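Local coordinates for HydG protein (Carboxydothermus hydrogenoformans, PDB 4RTB), which is a radical SAM enzyme that matures [FeFe]-hydrogenase, making its carbon monoxide and cyanide ligands with the help of a [4Fe-4S] cluster and S-adenosylmethionine, at residues E156-T161 with P187-G192; A140-G145 with E175-R180. One frame throughout, in Å; residues are numbered along the deposited sequence.

Both contacts lie towards the outside of the radical SAM fold, partly buried, and both involve helix 158-175 or the chain that leaves it, but at opposite ends. Contact 1 ties the start of that helix to the start of helix 190-197, beside the cofactor-binding face; contact 2 joins the end of helix 131-144 to the loop that follows helix 158-175, away from the annotated sites. Their centres are about 26 Å apart and they do not touch. The chemistry differs accordingly: in contact 1 a carboxylate accepts bonds from backbone NH and hydroxyl at a helix start, whereas contact 2 is an arginine-aspartate salt bridge flanked by aliphatic side chains and further charges.

Contact 1: E156-T161 with P187-G192; sequences EPEDKT and PLTLKG
Glu158 and Leu188 bring the two backbones closest, their CA atoms 6.6 Å apart, where each chain turns into a helix. Pro157 is the N-cap of helix 158-175 and Thr189 that of helix 190-197, so the two helix starts are neighbours. Glu158 spans the gap: its CG is anti to the backbone N (chi1 -176°), which sends the chain towards Thr189, and a bend at chi2 completes the approach. Both carboxylate oxygens address Thr189. Glu158 OE1 accepts from Thr189 N at 3.1 Å with an N-H...O angle of 152°, while OE2 has a weak second bond to that nitrogen. Thr189 OG1 donates to Glu158 OE2; the modelled 2.5 Å is short, and at this resolution its exact length carries no weight. This bond and that to OE1 both arrive on the syn side, some 20° out of the carboxylate plane. The same hydroxyl oxygen accepts from Gly192 N at 3.3 Å, the capping bond of helix 190-197. Thr189 OG1 thus links carboxylate and helix, whose positive end would be expected to stabilise the charge. Leu188 adds its CB, 3.8 Å from Glu158 OE1. Pro187 touches Trp230 and Arg231 of helix 228-232, its side chain about 5 Å from the bound S-adenosylmethionine (nearest atoms). Helices 158-175 and 190-197 follow successive parallel strands, 148-153 and 180-184, and their N-terminal ends come together beyond the C-terminal ends of those strands.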
loop_
_atom_site.group_PDB
_atom_site.type_symbol
_atom_site.label_atom_id
_atom_site.label_comp_id
_atom_site.label_asym_id
_atom_site.label_seq_id
_atom_site.Cartn_x
_atom_site.Cartn_y
_atom_site.Cartn_z
ATOM N N GLU A 156 -9.861 -18.147 -5.644
ATOM C CA GLU A 156 -10.564 -19.419 -5.696
ATOM C C GLU A 156 -12.023 -19.123 -5.348
ATOM O O GLU A 156 -12.335 -17.994 -4.967
ATOM C CB GLU A 156 -9.940 -20.434 -4.730
ATOM C CG GLU A 156 -8.488 -20.779 -5.017
ATOM C CD GLU A 156 -7.872 -21.640 -3.928
ATOM O OE1 GLU A 156 -8.213 -21.439 -2.742
ATOM O OE2 GLU A 156 -7.051 -22.522 -4.257
ATOM N N PRO A 157 -12.927 -20.110 -5.503
ATOM C CA PRO A 157 -14.314 -19.867 -5.087
ATOM C C PRO A 157 -14.425 -19.384 -3.643
ATOM O O PRO A 157 -13.576 -19.708 -2.814
ATOM C CB PRO A 157 -14.967 -21.235 -5.258
ATOM C CG PRO A 157 -14.225 -21.837 -6.393
ATOM C CD PRO A 157 -12.799 -21.386 -6.231
ATOM N N GLU A 158 -15.469 -18.609 -3.368
ATOM C CA GLU A 158 -15.645 -17.943 -2.084
ATOM C C GLU A 158 -15.554 -18.894 -0.888
ATOM O O GLU A 158 -14.773 -18.663 0.040
ATOM C CB GLU A 158 -16.988 -17.217 -2.073
ATOM C CG GLU A 158 -17.250 -16.397 -0.832
ATOM C CD GLU A 158 -18.080 -15.167 -1.127
ATOM O OE1 GLU A 158 -17.914 -14.590 -2.224
ATOM O OE2 GLU A 158 -18.899 -14.777 -0.268
ATOM N N ASP A 159 -16.343 -19.964 -0.925
ATOM C CA ASP A 159 -16.404 -20.920 0.176
ATOM C C ASP A 159 -15.040 -21.556 0.437
ATOM O O ASP A 159 -14.644 -21.754 1.592
ATOM C CB ASP A 159 -17.456 -21.998 -0.110
ATOM C CG ASP A 159 -17.868 -22.745 1.138
ATOM O OD1 ASP A 159 -16.988 -23.318 1.817
ATOM O OD2 ASP A 159 -19.075 -22.753 1.452
ATOM N N LYS A 160 -14.336 -21.865 -0.647
ATOM C CA LYS A 160 -13.001 -22.446 -0.580
ATOM C C LYS A 160 -12.052 -21.570 0.236
ATOM O O LYS A 160 -11.619 -21.948 1.336
ATOM C CB LYS A 160 -12.439 -22.637 -1.991
ATOM C CG LYS A 160 -12.186 -24.078 -2.399
ATOM C CD LYS A 160 -10.784 -24.222 -2.983
ATOM C CE LYS A 160 -10.614 -25.531 -3.740
ATOM N NZ LYS A 160 -9.229 -25.672 -4.274
ATOM N N THR A 161 -11.746 -20.397 -0.317
ATOM C CA THR A 161 -10.812 -19.459 0.291
ATOM C C THR A 161 -11.217 -19.097 1.703
ATOM O O THR A 161 -10.377 -19.027 2.595
ATOM C CB THR A 161 -10.702 -18.150 -0.512
ATOM O OG1 THR A 161 -11.905 -17.387 -0.355
ATOM C CG2 THR A 161 -10.476 -18.433 -1.977
ATOM N N PRO A 187 -12.699 -10.090 -4.483
ATOM C CA PRO A 187 -14.018 -9.641 -4.014
ATOM C C PRO A 187 -14.931 -10.763 -3.517
ATOM O O PRO A 187 -14.965 -11.851 -4.093
ATOM C CB PRO A 187 -14.621 -8.984 -5.258
ATOM C CG PRO A 187 -13.451 -8.495 -6.016
ATOM C CD PRO A 187 -12.362 -9.502 -5.792
ATOM N N LEU A 188 -15.670 -10.474 -2.452
ATOM C CA LEU A 188 -16.565 -11.446 -1.840
ATOM C C LEU A 188 -17.991 -10.914 -1.785
ATOM O O LEU A 188 -18.232 -9.730 -2.017
ATOM C CB LEU A 188 -16.091 -11.794 -0.429
ATOM C CG LEU A 188 -14.622 -12.180 -0.258
ATOM C CD1 LEU A 188 -14.298 -12.395 1.214
ATOM C CD2 LEU A 188 -14.293 -13.421 -1.074
ATOM N N THR A 189 -18.934 -11.795 -1.473
ATOM C CA THR A 189 -20.309 -11.380 -1.224
ATOM C C THR A 189 -20.420 -10.804 0.183
ATOM O O THR A 189 -19.491 -10.924 0.980
ATOM C CB THR A 189 -21.296 -12.550 -1.374
ATOM O OG1 THR A 189 -21.059 -13.508 -0.335
ATOM C CG2 THR A 189 -21.127 -13.220 -2.730
ATOM N N LEU A 190 -21.558 -10.183 0.485
ATOM C CA LEU A 190 -21.808 -9.631 1.812
ATOM C C LEU A 190 -21.663 -10.689 2.903
ATOM O O LEU A 190 -21.137 -10.413 3.984
ATOM C CB LEU A 190 -23.203 -9.008 1.868
ATOM C CG LEU A 190 -23.244 -7.482 1.868
ATOM C CD1 LEU A 190 -24.435 -6.978 1.068
ATOM C CD2 LEU A 190 -23.295 -6.959 3.295
ATOM N N LYS A 191 -22.131 -11.898 2.607
ATOM C CA LYS A 191 -22.027 -13.011 3.541
ATOM C C LYS A 191 -20.567 -13.373 3.761
ATOM O O LYS A 191 -20.152 -13.675 4.882
ATOM C CB LYS A 191 -22.803 -14.226 3.024
ATOM C CG LYS A 191 -22.859 -15.397 3.995
ATOM N N GLY A 192 -19.795 -13.337 2.681
ATOM C CA GLY A 192 -18.380 -13.637 2.746
ATOM C C GLY A 192 -17.611 -12.647 3.594
ATOM O O GLY A 192 -16.735 -13.028 4.368
#

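Contact 2: A140-G145 with E175-R180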
loop_
_atom_site.group_PDB
_atom_site.type_symbol
_atom_site.label_atom_id
_atom_site.label_comp_id
_atom_site.label_asym_id
_atom_site.label_seq_id
_atom_site.Cartn_x
_atom_site.Cartn_y
_atom_site.Cartn_z
ATOM N N ALA A 140 8.557 -17.625 10.533
ATOM C CA ALA A 140 9.778 -17.184 9.862
ATOM C C ALA A 140 9.778 -15.673 9.663
ATOM O O ALA A 140 10.803 -15.011 9.833
ATOM C CB ALA A 140 9.935 -17.896 8.527
ATOM N N ILE A 141 8.618 -15.140 9.299
ATOM C CA ILE A 141 8.432 -13.703 9.148
ATOM C C ILE A 141 8.553 -12.988 10.496
ATOM O O ILE A 141 9.103 -11.890 10.579
ATOM C CB ILE A 141 7.062 -13.393 8.505
ATOM C CG1 ILE A 141 7.047 -13.854 7.047
ATOM C CG2 ILE A 141 6.736 -11.916 8.583
ATOM C CD1 ILE A 141 5.779 -13.496 6.305
ATOM N N ARG A 142 8.052 -13.618 11.554
ATOM C CA ARG A 142 8.110 -13.016 12.886
ATOM C C ARG A 142 9.534 -12.979 13.439
ATOM O O ARG A 142 9.936 -11.995 14.066
ATOM C CB ARG A 142 7.201 -13.769 13.858
ATOM C CG ARG A 142 7.176 -13.164 15.252
ATOM C CD ARG A 142 6.709 -11.723 15.198
ATOM N NE ARG A 142 6.701 -11.080 16.507
ATOM C CZ ARG A 142 7.648 -10.255 16.941
ATOM N NH1 ARG A 142 8.686 -9.971 16.165
ATOM N NH2 ARG A 142 7.557 -9.713 18.147
ATOM N N GLU A 143 10.283 -14.056 13.213
ATOM C CA GLU A 143 11.680 -14.146 13.643
ATOM C C GLU A 143 12.528 -13.025 13.042
ATOM O O GLU A 143 13.525 -12.596 13.623
ATOM C CB GLU A 143 12.269 -15.508 13.257
ATOM C CG GLU A 143 12.465 -16.471 14.423
ATOM C CD GLU A 143 11.396 -17.548 14.495
ATOM O OE1 GLU A 143 11.344 -18.405 13.586
ATOM O OE2 GLU A 143 10.610 -17.543 15.467
ATOM N N MET A 144 12.113 -12.570 11.864
ATOM C CA MET A 144 12.768 -11.484 11.149
ATOM C C MET A 144 12.682 -10.180 11.934
ATOM O O MET A 144 13.593 -9.351 11.893
ATOM C CB MET A 144 12.119 -11.322 9.775
ATOM C CG MET A 144 13.007 -10.773 8.686
ATOM S SD MET A 144 12.279 -11.156 7.081
ATOM C CE MET A 144 12.194 -12.944 7.177
ATOM N N GLY A 145 11.578 -10.013 12.656
ATOM C CA GLY A 145 11.320 -8.796 13.402
ATOM C C GLY A 145 10.003 -8.180 12.975
ATOM O O GLY A 145 9.468 -7.296 13.647
ATOM N N GLU A 175 -0.860 -19.140 17.380
ATOM C CA GLU A 175 0.450 -19.792 17.403
ATOM C C GLU A 175 1.621 -18.824 17.236
ATOM O O GLU A 175 2.735 -19.115 17.670
ATOM C CB GLU A 175 0.523 -20.864 16.311
ATOM C CG GLU A 175 0.336 -22.288 16.809
ATOM C CD GLU A 175 0.094 -23.269 15.676
ATOM O OE1 GLU A 175 1.041 -23.988 15.289
ATOM O OE2 GLU A 175 -1.049 -23.320 15.173
ATOM N N VAL A 176 1.376 -17.684 16.597
ATOM C CA VAL A 176 2.445 -16.727 16.316
ATOM C C VAL A 176 2.143 -15.360 16.928
ATOM O O VAL A 176 0.984 -15.029 17.178
ATOM C CB VAL A 176 2.669 -16.561 14.796
ATOM C CG1 VAL A 176 4.061 -16.012 14.511
ATOM C CG2 VAL A 176 2.472 -17.887 14.082
ATOM N N ASP A 177 3.187 -14.573 17.171
ATOM C CA ASP A 177 3.017 -13.225 17.698
ATOM C C ASP A 177 2.875 -12.203 16.572
ATOM O O ASP A 177 3.760 -11.382 16.348
ATOM C CB ASP A 177 4.191 -12.846 18.603
ATOM C CG ASP A 177 4.019 -11.479 19.238
ATOM O OD1 ASP A 177 2.864 -11.105 19.535
ATOM O OD2 ASP A 177 5.033 -10.773 19.427
ATOM N N ILE A 178 1.756 -12.258 15.859
ATOM C CA ILE A 178 1.491 -11.293 14.801
ATOM C C ILE A 178 0.463 -10.270 15.264
ATOM O O ILE A 178 -0.662 -10.621 15.622
ATOM C CB ILE A 178 0.996 -11.976 13.514
ATOM C CG1 ILE A 178 1.989 -13.051 13.074
ATOM C CG2 ILE A 178 0.804 -10.950 12.411
ATOM C CD1 ILE A 178 3.397 -12.531 12.887
ATOM N N ARG A 179 0.861 -9.002 15.258
ATOM C CA ARG A 179 0.015 -7.924 15.756
ATOM C C ARG A 179 -1.137 -7.625 14.810
ATOM O O ARG A 179 -2.237 -7.287 15.249
ATOM C CB ARG A 179 0.839 -6.653 15.989
ATOM C CG ARG A 179 1.533 -6.595 17.345
ATOM C CD ARG A 179 2.615 -7.657 17.458
ATOM N NE ARG A 179 3.090 -7.842 18.825
ATOM C CZ ARG A 179 4.063 -7.129 19.380
ATOM N NH1 ARG A 179 4.662 -6.169 18.687
ATOM N NH2 ARG A 179 4.437 -7.371 20.630
ATOM N N ARG A 180 -0.887 -7.751 13.512
ATOM C CA ARG A 180 -1.911 -7.439 12.527
ATOM C C ARG A 180 -1.834 -8.337 11.299
ATOM O O ARG A 180 -0.767 -8.487 10.699
ATOM C CB ARG A 180 -1.803 -5.975 12.096
ATOM C CG ARG A 180 -3.019 -5.478 11.344
ATOM C CD ARG A 180 -2.867 -4.037 10.904
ATOM N NE ARG A 180 -4.162 -3.371 10.825
ATOM C CZ ARG A 180 -4.370 -2.199 10.233
ATOM N NH1 ARG A 180 -5.587 -1.671 10.216
ATOM N NH2 ARG A 180 -3.362 -1.557 9.655
#
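Asp177 OD2 receives two N-H groups of Arg142: NH2 donates at 3.0 Å with an angle of 161°, and NE makes a weaker bond at 3.4 Å. The NH2 bond lies in the guanidinium plane but meets the oxygen on its anti side, and the guanidinium and carboxylate planes stand 44° apart, so the pairing is not a flat two-point one. Arg142 NE also bonds weakly to the carbonyl, with Asp177 O 3.0 Å away, so that side chain and backbone of one aspartate hold the same arginine. A bend at chi2 (59°) turns the arginine chain towards this aspartate. Arg142 CB lies 3.9 Å from Val176 CG1 and 4.1 Å from Ile178 CD1, so the aliphatic part of the arginine packs on these residues while its guanidinium reaches Asp177. The other carboxylate oxygen, Asp177 OD1, forms a salt bridge with Arg179 NE at 3.3 Å, its hydrogen bond weak. Glu432 forms a salt bridge with Arg142 NH2 and Glu428 one with Arg179, extending this charge network to helix 419-432. Gly145 N bonds to Arg142 O at 2.9 Å, part of the Schellman motif ending helix 131-144, and Asp177 sits at the centre of an inverse gamma turn. Together they join the end of one helix to the loop after the next, where the chain enters parallel strands 148-153 and 180-184 in consecutive beta-alpha-beta units of the radical SAM fold.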